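Local coordinates for protein threonine synthase (Brucella melitensis bv. 1, PDB 4F4F) that probably catalyses the pyridoxal-phosphate-dependent conversion of O-phospho-L-homoserine and water to L-threonine and phosphate, the last step of threonine biosynthesis, at residues G32-Y40 and N320-R331; L205-F215 and N453-R463. All coordinates share one frame; numbering follows the deposited sequence.

Overall arrangement
The two contacts hold different elements and do not touch; their centres lie about 31 Å apart and their nearest atoms about 13 Å. Contact 1 is buried, with its centre about 17 Å from that of the chain, and joins the short strand 35-37 of the N-terminal region to helix 321-328, just ahead of which the Asn-320 side chain comes within about 6 Å of the bound pyridoxal phosphate. Contact 2 is partly buried, about 26 Å out, and packs helices 199-211 and 213-219 against the C-terminal helix 455-465. Accordingly, arginines binding backbone carbonyls dominate contact 1, whereas contact 2 relies on apolar groups plus a few charged ones, of which Glu-214 and Arg-463 are exposed.

Contact 1: residues G32-Y40 and N320-R331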
loop_
_atom_site.group_PDB
_atom_site.type_symbol
_atom_site.label_atom_id
_atom_site.label_comp_id
_atom_site.label_asym_id
_atom_site.label_seq_id
_atom_site.Cartn_x
_atom_site.Cartn_y
_atom_site.Cartn_z
ATOM N N GLY A 32 -9.939 -7.710 -16.725
ATOM C CA GLY A 32 -9.687 -6.351 -16.351
ATOM C C GLY A 32 -9.993 -6.004 -14.906
ATOM O O GLY A 32 -9.712 -4.903 -14.478
ATOM N N GLY A 33 -10.567 -6.933 -14.152
ATOM C CA GLY A 33 -10.835 -6.730 -12.766
ATOM C C GLY A 33 -9.730 -7.083 -11.804
ATOM O O GLY A 33 -8.603 -7.404 -12.203
ATOM N N LEU A 34 -10.093 -7.026 -10.526
ATOM C CA LEU A 34 -9.182 -7.215 -9.435
ATOM C C LEU A 34 -9.601 -8.450 -8.658
ATOM O O LEU A 34 -10.792 -8.703 -8.473
ATOM C CB LEU A 34 -9.197 -5.997 -8.524
ATOM C CG LEU A 34 -8.864 -4.652 -9.191
ATOM C CD1 LEU A 34 -9.061 -3.516 -8.183
ATOM C CD2 LEU A 34 -7.455 -4.703 -9.716
ATOM N N TYR A 35 -8.610 -9.213 -8.205
ATOM C CA TYR A 35 -8.897 -10.426 -7.431
ATOM C C TYR A 35 -9.236 -10.182 -5.959
ATOM O O TYR A 35 -8.602 -9.375 -5.287
ATOM C CB TYR A 35 -7.744 -11.437 -7.578
ATOM C CG TYR A 35 -7.869 -12.232 -8.842
ATOM C CD1 TYR A 35 -8.878 -13.160 -8.972
ATOM C CD2 TYR A 35 -6.995 -12.067 -9.909
ATOM C CE1 TYR A 35 -9.051 -13.892 -10.112
ATOM C CE2 TYR A 35 -7.132 -12.826 -11.072
ATOM C CZ TYR A 35 -8.157 -13.758 -11.163
ATOM O OH TYR A 35 -8.361 -14.549 -12.302
ATOM N N LEU A 36 -10.246 -10.908 -5.481
ATOM C CA LEU A 36 -10.656 -10.895 -4.084
ATOM C C LEU A 36 -10.962 -12.306 -3.621
ATOM O O LEU A 36 -11.330 -13.149 -4.426
ATOM C CB LEU A 36 -11.918 -10.065 -3.884
ATOM C CG LEU A 36 -11.811 -8.556 -3.923
ATOM C CD1 LEU A 36 -13.237 -7.945 -4.000
ATOM C CD2 LEU A 36 -11.033 -8.049 -2.711
ATOM N N PRO A 37 -10.825 -12.567 -2.305
ATOM C CA PRO A 37 -11.198 -13.862 -1.804
ATOM C C PRO A 37 -12.634 -14.220 -2.102
ATOM O O PRO A 37 -13.491 -13.377 -2.017
ATOM C CB PRO A 37 -10.977 -13.774 -0.288
ATOM C CG PRO A 37 -10.337 -12.519 -0.033
ATOM C CD PRO A 37 -10.213 -11.711 -1.273
ATOM N N GLN A 38 -12.871 -15.483 -2.463
ATOM C CA GLN A 38 -14.212 -15.954 -2.736
ATOM C C GLN A 38 -15.048 -15.886 -1.449
ATOM O O GLN A 38 -16.258 -15.689 -1.489
ATOM C CB GLN A 38 -14.124 -17.379 -3.221
ATOM C CG GLN A 38 -15.450 -17.997 -3.617
ATOM C CD GLN A 38 -15.262 -19.408 -4.067
ATOM O OE1 GLN A 38 -15.124 -20.324 -3.251
ATOM N NE2 GLN A 38 -15.277 -19.604 -5.353
ATOM N N GLU A 39 -14.381 -16.105 -0.318
ATOM C CA GLU A 39 -14.970 -15.863 0.989
ATOM C C GLU A 39 -13.897 -15.383 1.929
ATOM O O GLU A 39 -12.701 -15.635 1.712
ATOM C CB GLU A 39 -15.577 -17.128 1.580
ATOM C CG GLU A 39 -14.583 -18.249 1.738
ATOM C CD GLU A 39 -14.868 -19.382 0.784
ATOM O OE1 GLU A 39 -14.583 -20.529 1.199
ATOM O OE2 GLU A 39 -15.401 -19.150 -0.341
ATOM N N TYR A 40 -14.322 -14.693 2.979
ATOM C CA TYR A 40 -13.382 -14.194 3.958
ATOM C C TYR A 40 -13.210 -15.179 5.106
ATOM O O TYR A 40 -14.183 -15.672 5.670
ATOM C CB TYR A 40 -13.801 -12.832 4.475
ATOM C CG TYR A 40 -13.598 -11.786 3.429
ATOM C CD1 TYR A 40 -12.332 -11.340 3.101
ATOM C CD2 TYR A 40 -14.669 -11.318 2.687
ATOM C CE1 TYR A 40 -12.146 -10.395 2.125
ATOM C CE2 TYR A 40 -14.480 -10.377 1.696
ATOM C CZ TYR A 40 -13.233 -9.927 1.422
ATOM O OH TYR A 40 -13.119 -9.030 0.408
ATOM N N ASN A 320 -7.800 0.752 -5.979
ATOM C CA ASN A 320 -8.481 -0.354 -5.312
ATOM C C ASN A 320 -9.907 -0.070 -4.884
ATOM O O ASN A 320 -10.560 -0.924 -4.299
ATOM C CB ASN A 320 -7.674 -0.786 -4.108
ATOM C CG ASN A 320 -6.375 -1.433 -4.511
ATOM O OD1 ASN A 320 -6.393 -2.476 -5.121
ATOM N ND2 ASN A 320 -5.256 -0.799 -4.216
ATOM N N PHE A 321 -10.402 1.133 -5.182
ATOM C CA PHE A 321 -11.816 1.451 -4.837
ATOM C C PHE A 321 -12.791 0.436 -5.459
ATOM O O PHE A 321 -13.807 0.089 -4.860
ATOM C CB PHE A 321 -12.152 2.867 -5.286
ATOM C CG PHE A 321 -13.490 3.364 -4.816
ATOM C CD1 PHE A 321 -13.803 3.409 -3.472
ATOM C CD2 PHE A 321 -14.414 3.827 -5.729
ATOM C CE1 PHE A 321 -15.038 3.894 -3.044
ATOM C CE2 PHE A 321 -15.645 4.284 -5.311
ATOM C CZ PHE A 321 -15.954 4.331 -3.970
ATOM N N GLU A 322 -12.437 -0.064 -6.637
ATOM C CA GLU A 322 -13.195 -1.110 -7.326
ATOM C C GLU A 322 -13.445 -2.336 -6.465
ATOM O O GLU A 322 -14.505 -2.944 -6.595
ATOM C CB GLU A 322 -12.505 -1.515 -8.656
ATOM C CG GLU A 322 -13.186 -2.661 -9.403
ATOM C CD GLU A 322 -12.565 -2.970 -10.757
ATOM O OE1 GLU A 322 -11.747 -2.164 -11.261
ATOM O OE2 GLU A 322 -12.934 -4.006 -11.321
ATOM N N ARG A 323 -12.511 -2.685 -5.574
ATOM C CA ARG A 323 -12.733 -3.824 -4.702
ATOM C C ARG A 323 -13.906 -3.518 -3.766
ATOM O O ARG A 323 -14.804 -4.373 -3.570
ATOM C CB ARG A 323 -11.470 -4.210 -3.933
ATOM C CG ARG A 323 -10.481 -4.997 -4.742
ATOM C CD ARG A 323 -9.197 -5.283 -3.962
ATOM N NE ARG A 323 -8.453 -6.413 -4.526
ATOM C CZ ARG A 323 -7.352 -6.317 -5.262
ATOM N NH1 ARG A 323 -6.789 -5.147 -5.561
ATOM N NH2 ARG A 323 -6.777 -7.402 -5.735
ATOM N N LEU A 324 -13.959 -2.299 -3.234
ATOM C CA LEU A 324 -15.095 -1.967 -2.377
ATOM C C LEU A 324 -16.388 -1.875 -3.180
ATOM O O LEU A 324 -17.456 -2.303 -2.691
ATOM C CB LEU A 324 -14.878 -0.687 -1.567
ATOM C CG LEU A 324 -16.063 -0.191 -0.697
ATOM C CD1 LEU A 324 -16.485 -1.242 0.330
ATOM C CD2 LEU A 324 -15.708 1.111 -0.016
ATOM N N LEU A 325 -16.326 -1.287 -4.379
ATOM C CA LEU A 325 -17.507 -1.231 -5.229
ATOM C C LEU A 325 -18.138 -2.619 -5.409
ATOM O O LEU A 325 -19.350 -2.772 -5.366
ATOM C CB LEU A 325 -17.173 -0.643 -6.608
ATOM C CG LEU A 325 -16.914 0.856 -6.664
ATOM C CD1 LEU A 325 -16.478 1.314 -8.067
ATOM C CD2 LEU A 325 -18.154 1.640 -6.230
ATOM N N PHE A 326 -17.307 -3.617 -5.675
ATOM C CA PHE A 326 -17.768 -5.001 -5.884
ATOM C C PHE A 326 -18.513 -5.478 -4.644
ATOM O O PHE A 326 -19.636 -5.976 -4.752
ATOM C CB PHE A 326 -16.557 -5.904 -6.170
ATOM C CG PHE A 326 -16.874 -7.324 -6.530
ATOM C CD1 PHE A 326 -17.667 -7.628 -7.620
ATOM C CD2 PHE A 326 -16.308 -8.381 -5.810
ATOM C CE1 PHE A 326 -17.903 -8.961 -7.982
ATOM C CE2 PHE A 326 -16.527 -9.698 -6.167
ATOM C CZ PHE A 326 -17.334 -9.993 -7.251
ATOM N N GLU A 327 -17.916 -5.291 -3.473
ATOM C CA GLU A 327 -18.551 -5.748 -2.236
ATOM C C GLU A 327 -19.870 -5.000 -1.965
ATOM O O GLU A 327 -20.882 -5.605 -1.578
ATOM C CB GLU A 327 -17.583 -5.579 -1.050
ATOM C CG GLU A 327 -16.277 -6.348 -1.198
ATOM C CD GLU A 327 -16.425 -7.824 -1.021
ATOM O OE1 GLU A 327 -17.591 -8.337 -0.978
ATOM O OE2 GLU A 327 -15.370 -8.488 -0.970
ATOM N N ALA A 328 -19.853 -3.689 -2.194
ATOM C CA ALA A 328 -20.994 -2.832 -1.938
ATOM C C ALA A 328 -22.208 -3.163 -2.844
ATOM O O ALA A 328 -23.360 -2.959 -2.427
ATOM C CB ALA A 328 -20.605 -1.376 -2.050
ATOM N N HIS A 329 -21.939 -3.701 -4.047
ATOM C CA HIS A 329 -22.989 -4.092 -4.995
ATOM C C HIS A 329 -23.392 -5.526 -4.807
ATOM O O HIS A 329 -23.976 -6.135 -5.690
ATOM C CB HIS A 329 -22.520 -3.851 -6.438
ATOM C CG HIS A 329 -22.448 -2.385 -6.816
ATOM N ND1 HIS A 329 -21.455 -1.572 -6.385
ATOM C CD2 HIS A 329 -23.290 -1.597 -7.589
ATOM C CE1 HIS A 329 -21.659 -0.327 -6.854
ATOM N NE2 HIS A 329 -22.794 -0.331 -7.574
ATOM N N GLY A 330 -23.013 -6.102 -3.681
ATOM C CA GLY A 330 -23.292 -7.496 -3.418
ATOM C C GLY A 330 -22.662 -8.432 -4.429
ATOM O O GLY A 330 -23.242 -9.439 -4.780
ATOM N N ARG A 331 -21.457 -8.097 -4.849
ATOM C CA ARG A 331 -20.656 -8.872 -5.783
ATOM C C ARG A 331 -21.354 -9.058 -7.140
ATOM O O ARG A 331 -21.206 -10.076 -7.815
ATOM C CB ARG A 331 -20.197 -10.166 -5.113
ATOM C CG ARG A 331 -19.259 -9.916 -3.933
ATOM C CD ARG A 331 -18.439 -11.145 -3.590
ATOM N NE ARG A 331 -17.304 -10.820 -2.750
ATOM C CZ ARG A 331 -16.241 -11.611 -2.563
ATOM N NH1 ARG A 331 -16.146 -12.798 -3.145
ATOM N NH2 ARG A 331 -15.248 -11.211 -1.772
HETATM O O HOH W 1 -9.348 -3.280 -12.261
HETATM O O HOH W 2 -18.101 -14.875 -3.350
#
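Both NE and NH2 of Arg-323 close on Tyr-35 O, a backbone oxygen of strand 35-37. The shorter bond, from NH2 at 2.7 Å, lies in the carbonyl plane on a lone pair; NE comes from above that plane. Arg-323 gets there by an extended chain, from CG to NE, which passes Leu-36 CD2 at 3.5 Å from its own CD. Leu-34 CB rests over one face of the guanidinium, 3.8 Å from Arg-323 CZ. Arginine suits this place because its aliphatic stem can pack on leucine while its flat head donates in several directions: NH1 also bonds Ile-227 O and, weakly, Asn-320 OD1.

Arg-331, whose N closes the Schellman motif (to Phe-326 O) with Gly-330 as its C-prime residue, repeats the theme end-on. Its NH1 and NH2 share Pro-37 O, the NH2 bond (2.8 Å) running nearly along the C=O axis. The other flank of the guanidinium pairs with Glu-327, NE to OE1 and NH2 to OE2, in a salt bridge. Glu-327 bends at chi2 (-73°), bringing its carboxylate to Arg-331, and OE2 also accepts from Tyr-40 OH at 2.7 Å, on the opposite face of the carboxylate from Arg-331 NH2. Between the two arginines, Leu-36 CD1 fits against the edge of the Phe-326 ring, 3.6 Å from Phe-326 CD2.

The grips fasten strand 35-37, antiparallel partner of 8-10, to a helix that Asn-320 links to the cofactor pocket. Two buried carbonyl oxygens are thus each satisfied by a pair of arginine nitrogens, and Glu-327, held by tyrosine and arginine, probably remains ionised and offsets the charge of Arg-331.

Contact 2: residues L205-F215 and N453-R463; sequences LVKGMFNDLEF and NELKIVEEYVR
Phe-215 lays its ring against the side chain of Glu-459: CG of the glutamate stands 3.7 Å from the ring centroid, a CH-pi contact over the face, and the carboxylate plane is only 6° from the ring plane. Different first torsions bring them together. The Phe-215 ring is anti to the backbone N (chi1 179°), whereas Glu-459 turns CG beside its own N and then extends across the ring face. Arg-463 comes to the ring edge, with NH2 3.6 Å from Phe-215 CD1, and makes a long salt bridge with Glu-214 OE1 at 3.8 Å.

Asp-212 is the N-cap of helix 213-219, where its OD1 accepts from Phe-215 N. Its OD2 lies 2.9 Å from Glu-459 OE2, closer than two charged carboxylates would favour, so one of the pair may well be protonated.

Toward the start of helix 455-465 the packing is apolar. Met-209, bent at its thioether end, carries CE to Val-458 CG1 at 3.7 Å, while its CG meets Leu-455 CD1. Its unbranched, flexible chain suits a site shared by several neighbours. Gly-208, without a side chain, lets Leu-455 approach the backbone, CD1 standing 4.0 Å from Gly-208 C. Leu-205 places both methyls against the start of the other helix, beside Asn-453 OD1 and Leu-455 N.

Segments 205-211 and 455-463 cross at -68° on one face of the five-stranded parallel sheet, where Leu-205 and Val-458 both rest on Ile-195 and Leu-168. Helix 455-465 follows directly on the edge strand 449-452, giving the alpha/beta layering of the pyridoxal-phosphate-dependent enzyme fold.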
loop_
_atom_site.group_PDB
_atom_site.type_symbol
_atom_site.label_atom_id
_atom_site.label_comp_id
_atom_site.label_asym_id
_atom_site.label_seq_id
_atom_site.Cartn_x
_atom_site.Cartn_y
_atom_site.Cartn_z
ATOM N N LEU A 205 7.342 4.180 -20.620
ATOM C CA LEU A 205 8.275 3.119 -20.945
ATOM C C LEU A 205 7.858 1.805 -20.307
ATOM O O LEU A 205 8.004 0.736 -20.906
ATOM C CB LEU A 205 9.688 3.483 -20.508
ATOM C CG LEU A 205 10.296 4.686 -21.240
ATOM C CD1 LEU A 205 11.400 5.266 -20.368
ATOM C CD2 LEU A 205 10.822 4.287 -22.617
ATOM N N VAL A 206 7.382 1.868 -19.073
ATOM C CA VAL A 206 6.931 0.655 -18.406
ATOM C C VAL A 206 5.714 0.065 -19.108
ATOM O O VAL A 206 5.652 -1.162 -19.320
ATOM C CB VAL A 206 6.698 0.865 -16.895
ATOM C CG1 VAL A 206 5.974 -0.345 -16.284
ATOM C CG2 VAL A 206 8.034 1.100 -16.180
ATOM N N LYS A 207 4.761 0.931 -19.456
ATOM C CA LYS A 207 3.538 0.510 -20.165
ATOM C C LYS A 207 3.950 -0.077 -21.520
ATOM O O LYS A 207 3.415 -1.092 -21.941
ATOM C CB LYS A 207 2.564 1.688 -20.341
ATOM N N GLY A 208 4.929 0.556 -22.169
ATOM C CA GLY A 208 5.543 0.055 -23.402
ATOM C C GLY A 208 6.052 -1.381 -23.272
ATOM O O GLY A 208 5.733 -2.238 -24.111
ATOM N N MET A 209 6.824 -1.653 -22.225
ATOM C CA MET A 209 7.368 -2.992 -22.017
ATOM C C MET A 209 6.240 -3.985 -21.795
ATOM O O MET A 209 6.276 -5.086 -22.347
ATOM C CB MET A 209 8.334 -3.028 -20.822
ATOM C CG MET A 209 9.687 -2.374 -21.132
ATOM S SD MET A 209 10.911 -2.440 -19.798
ATOM C CE MET A 209 10.434 -0.999 -18.861
ATOM N N PHE A 210 5.242 -3.600 -20.996
ATOM C CA PHE A 210 4.122 -4.514 -20.731
ATOM C C PHE A 210 3.242 -4.795 -21.941
ATOM O O PHE A 210 2.644 -5.861 -22.017
ATOM C CB PHE A 210 3.305 -4.097 -19.508
ATOM C CG PHE A 210 3.934 -4.539 -18.228
ATOM C CD1 PHE A 210 3.828 -5.856 -17.816
ATOM C CD2 PHE A 210 4.690 -3.676 -17.487
ATOM C CE1 PHE A 210 4.449 -6.282 -16.652
ATOM C CE2 PHE A 210 5.316 -4.087 -16.322
ATOM C CZ PHE A 210 5.198 -5.394 -15.902
ATOM N N ASN A 211 3.206 -3.865 -22.892
ATOM C CA ASN A 211 2.505 -4.058 -24.160
ATOM C C ASN A 211 3.267 -4.911 -25.154
ATOM O O ASN A 211 2.708 -5.366 -26.133
ATOM C CB ASN A 211 2.220 -2.710 -24.809
ATOM C CG ASN A 211 1.191 -1.913 -24.046
ATOM O OD1 ASN A 211 0.347 -2.474 -23.353
ATOM N ND2 ASN A 211 1.260 -0.594 -24.165
ATOM N N ASP A 212 4.563 -5.062 -24.944
ATOM C CA ASP A 212 5.383 -5.853 -25.825
ATOM C C ASP A 212 5.316 -7.288 -25.295
ATOM O O ASP A 212 6.039 -7.674 -24.361
ATOM C CB ASP A 212 6.803 -5.300 -25.849
ATOM C CG ASP A 212 7.682 -6.009 -26.826
ATOM O OD1 ASP A 212 7.313 -7.115 -27.288
ATOM O OD2 ASP A 212 8.766 -5.485 -27.082
ATOM N N LEU A 213 4.418 -8.074 -25.882
ATOM C CA LEU A 213 4.101 -9.384 -25.332
ATOM C C LEU A 213 5.256 -10.383 -25.468
ATOM O O LEU A 213 5.498 -11.162 -24.541
ATOM C CB LEU A 213 2.785 -9.909 -25.906
ATOM C CG LEU A 213 1.577 -9.031 -25.545
ATOM C CD1 LEU A 213 0.300 -9.671 -26.059
ATOM C CD2 LEU A 213 1.494 -8.784 -24.038
ATOM N N GLU A 214 5.999 -10.319 -26.568
ATOM C CA GLU A 214 7.188 -11.167 -26.745
ATOM C C GLU A 214 8.233 -10.874 -25.657
ATOM O O GLU A 214 8.837 -11.785 -25.059
ATOM C CB GLU A 214 7.789 -10.941 -28.144
ATOM C CG GLU A 214 9.029 -11.784 -28.491
ATOM C CD GLU A 214 10.369 -11.158 -28.056
ATOM O OE1 GLU A 214 10.504 -9.907 -28.010
ATOM O OE2 GLU A 214 11.310 -11.928 -27.745
ATOM N N PHE A 215 8.443 -9.589 -25.419
ATOM C CA PHE A 215 9.389 -9.135 -24.404
ATOM C C PHE A 215 8.978 -9.622 -23.016
ATOM O O PHE A 215 9.795 -10.173 -22.290
ATOM C CB PHE A 215 9.493 -7.612 -24.437
ATOM C CG PHE A 215 10.430 -7.050 -23.419
ATOM C CD1 PHE A 215 11.799 -7.065 -23.637
ATOM C CD2 PHE A 215 9.950 -6.507 -22.251
ATOM C CE1 PHE A 215 12.672 -6.559 -22.696
ATOM C CE2 PHE A 215 10.823 -5.977 -21.304
ATOM C CZ PHE A 215 12.180 -6.018 -21.520
ATOM N N ASN A 453 15.360 8.152 -22.900
ATOM C CA ASN A 453 13.938 7.821 -22.818
ATOM C C ASN A 453 13.489 7.154 -24.138
ATOM O O ASN A 453 12.917 7.794 -25.002
ATOM C CB ASN A 453 13.171 9.114 -22.529
ATOM C CG ASN A 453 11.666 8.965 -22.623
ATOM O OD1 ASN A 453 11.109 7.864 -22.451
ATOM N ND2 ASN A 453 10.989 10.094 -22.864
ATOM N N GLU A 454 13.865 5.896 -24.315
ATOM C CA GLU A 454 13.580 5.141 -25.557
ATOM C C GLU A 454 13.315 3.701 -25.155
ATOM O O GLU A 454 14.124 3.095 -24.427
ATOM C CB GLU A 454 14.748 5.195 -26.552
ATOM C CG GLU A 454 15.129 6.627 -26.942
ATOM C CD GLU A 454 16.342 6.763 -27.860
ATOM O OE1 GLU A 454 16.550 5.893 -28.741
ATOM O OE2 GLU A 454 17.067 7.784 -27.715
ATOM N N LEU A 455 12.214 3.153 -25.654
ATOM C CA LEU A 455 11.796 1.814 -25.268
ATOM C C LEU A 455 12.841 0.731 -25.557
ATOM O O LEU A 455 13.079 -0.099 -24.690
ATOM C CB LEU A 455 10.441 1.440 -25.898
ATOM C CG LEU A 455 9.922 0.034 -25.576
ATOM C CD1 LEU A 455 9.830 -0.181 -24.071
ATOM C CD2 LEU A 455 8.571 -0.176 -26.252
ATOM N N LYS A 456 13.457 0.757 -26.744
ATOM C CA LYS A 456 14.487 -0.237 -27.124
ATOM C C LYS A 456 15.752 -0.187 -26.243
ATOM O O LYS A 456 16.365 -1.221 -25.958
ATOM C CB LYS A 456 14.910 -0.073 -28.618
ATOM N N ILE A 457 16.179 1.012 -25.848
ATOM C CA ILE A 457 17.340 1.145 -24.961
ATOM C C ILE A 457 17.041 0.467 -23.598
ATOM O O ILE A 457 17.843 -0.326 -23.106
ATOM C CB ILE A 457 17.751 2.634 -24.770
ATOM C CG1 ILE A 457 18.313 3.206 -26.089
ATOM C CG2 ILE A 457 18.744 2.779 -23.614
ATOM C CD1 ILE A 457 18.670 4.698 -26.048
ATOM N N VAL A 458 15.876 0.759 -23.018
ATOM C CA VAL A 458 15.506 0.204 -21.715
ATOM C C VAL A 458 15.330 -1.324 -21.845
ATOM O O VAL A 458 15.817 -2.080 -20.996
ATOM C CB VAL A 458 14.248 0.888 -21.123
ATOM C CG1 VAL A 458 13.821 0.200 -19.837
ATOM C CG2 VAL A 458 14.504 2.371 -20.855
ATOM N N GLU A 459 14.699 -1.784 -22.933
ATOM C CA GLU A 459 14.455 -3.225 -23.054
ATOM C C GLU A 459 15.782 -3.950 -23.174
ATOM O O GLU A 459 15.947 -5.017 -22.597
ATOM C CB GLU A 459 13.578 -3.572 -24.262
ATOM C CG GLU A 459 12.101 -3.302 -24.041
ATOM C CD GLU A 459 11.235 -3.753 -25.208
ATOM O OE1 GLU A 459 11.804 -4.153 -26.238
ATOM O OE2 GLU A 459 9.988 -3.732 -25.094
ATOM N N GLU A 460 16.722 -3.379 -23.933
ATOM C CA GLU A 460 18.058 -3.996 -24.100
ATOM C C GLU A 460 18.784 -4.085 -22.745
ATOM O O GLU A 460 19.437 -5.085 -22.432
ATOM C CB GLU A 460 18.932 -3.247 -25.154
ATOM N N TYR A 461 18.688 -3.035 -21.947
ATOM C CA TYR A 461 19.325 -3.062 -20.619
ATOM C C TYR A 461 18.705 -4.178 -19.789
ATOM O O TYR A 461 19.413 -4.990 -19.192
ATOM C CB TYR A 461 19.255 -1.693 -19.882
ATOM C CG TYR A 461 19.958 -1.750 -18.544
ATOM C CD1 TYR A 461 19.335 -2.350 -17.449
ATOM C CD2 TYR A 461 21.266 -1.255 -18.371
ATOM C CE1 TYR A 461 19.985 -2.479 -16.232
ATOM C CE2 TYR A 461 21.908 -1.354 -17.131
ATOM C CZ TYR A 461 21.266 -1.972 -16.074
ATOM O OH TYR A 461 21.853 -2.115 -14.822
ATOM N N VAL A 462 17.386 -4.258 -19.791
ATOM C CA VAL A 462 16.717 -5.273 -18.989
ATOM C C VAL A 462 17.069 -6.688 -19.472
ATOM O O VAL A 462 17.374 -7.558 -18.667
ATOM C CB VAL A 462 15.184 -5.074 -18.992
ATOM C CG1 VAL A 462 14.480 -6.317 -18.450
ATOM C CG2 VAL A 462 14.806 -3.831 -18.199
ATOM N N ARG A 463 17.037 -6.881 -20.793
ATOM C CA ARG A 463 17.360 -8.157 -21.420
ATOM C C ARG A 463 18.776 -8.585 -21.044
ATOM O O ARG A 463 18.999 -9.729 -20.671
ATOM C CB ARG A 463 17.173 -8.019 -22.935
ATOM C CG ARG A 463 17.430 -9.252 -23.780
ATOM C CD ARG A 463 17.192 -8.944 -25.271
ATOM N NE ARG A 463 15.779 -9.131 -25.617
ATOM C CZ ARG A 463 14.932 -8.197 -26.062
ATOM N NH1 ARG A 463 15.316 -6.952 -26.288
ATOM N NH2 ARG A 463 13.666 -8.546 -26.305
#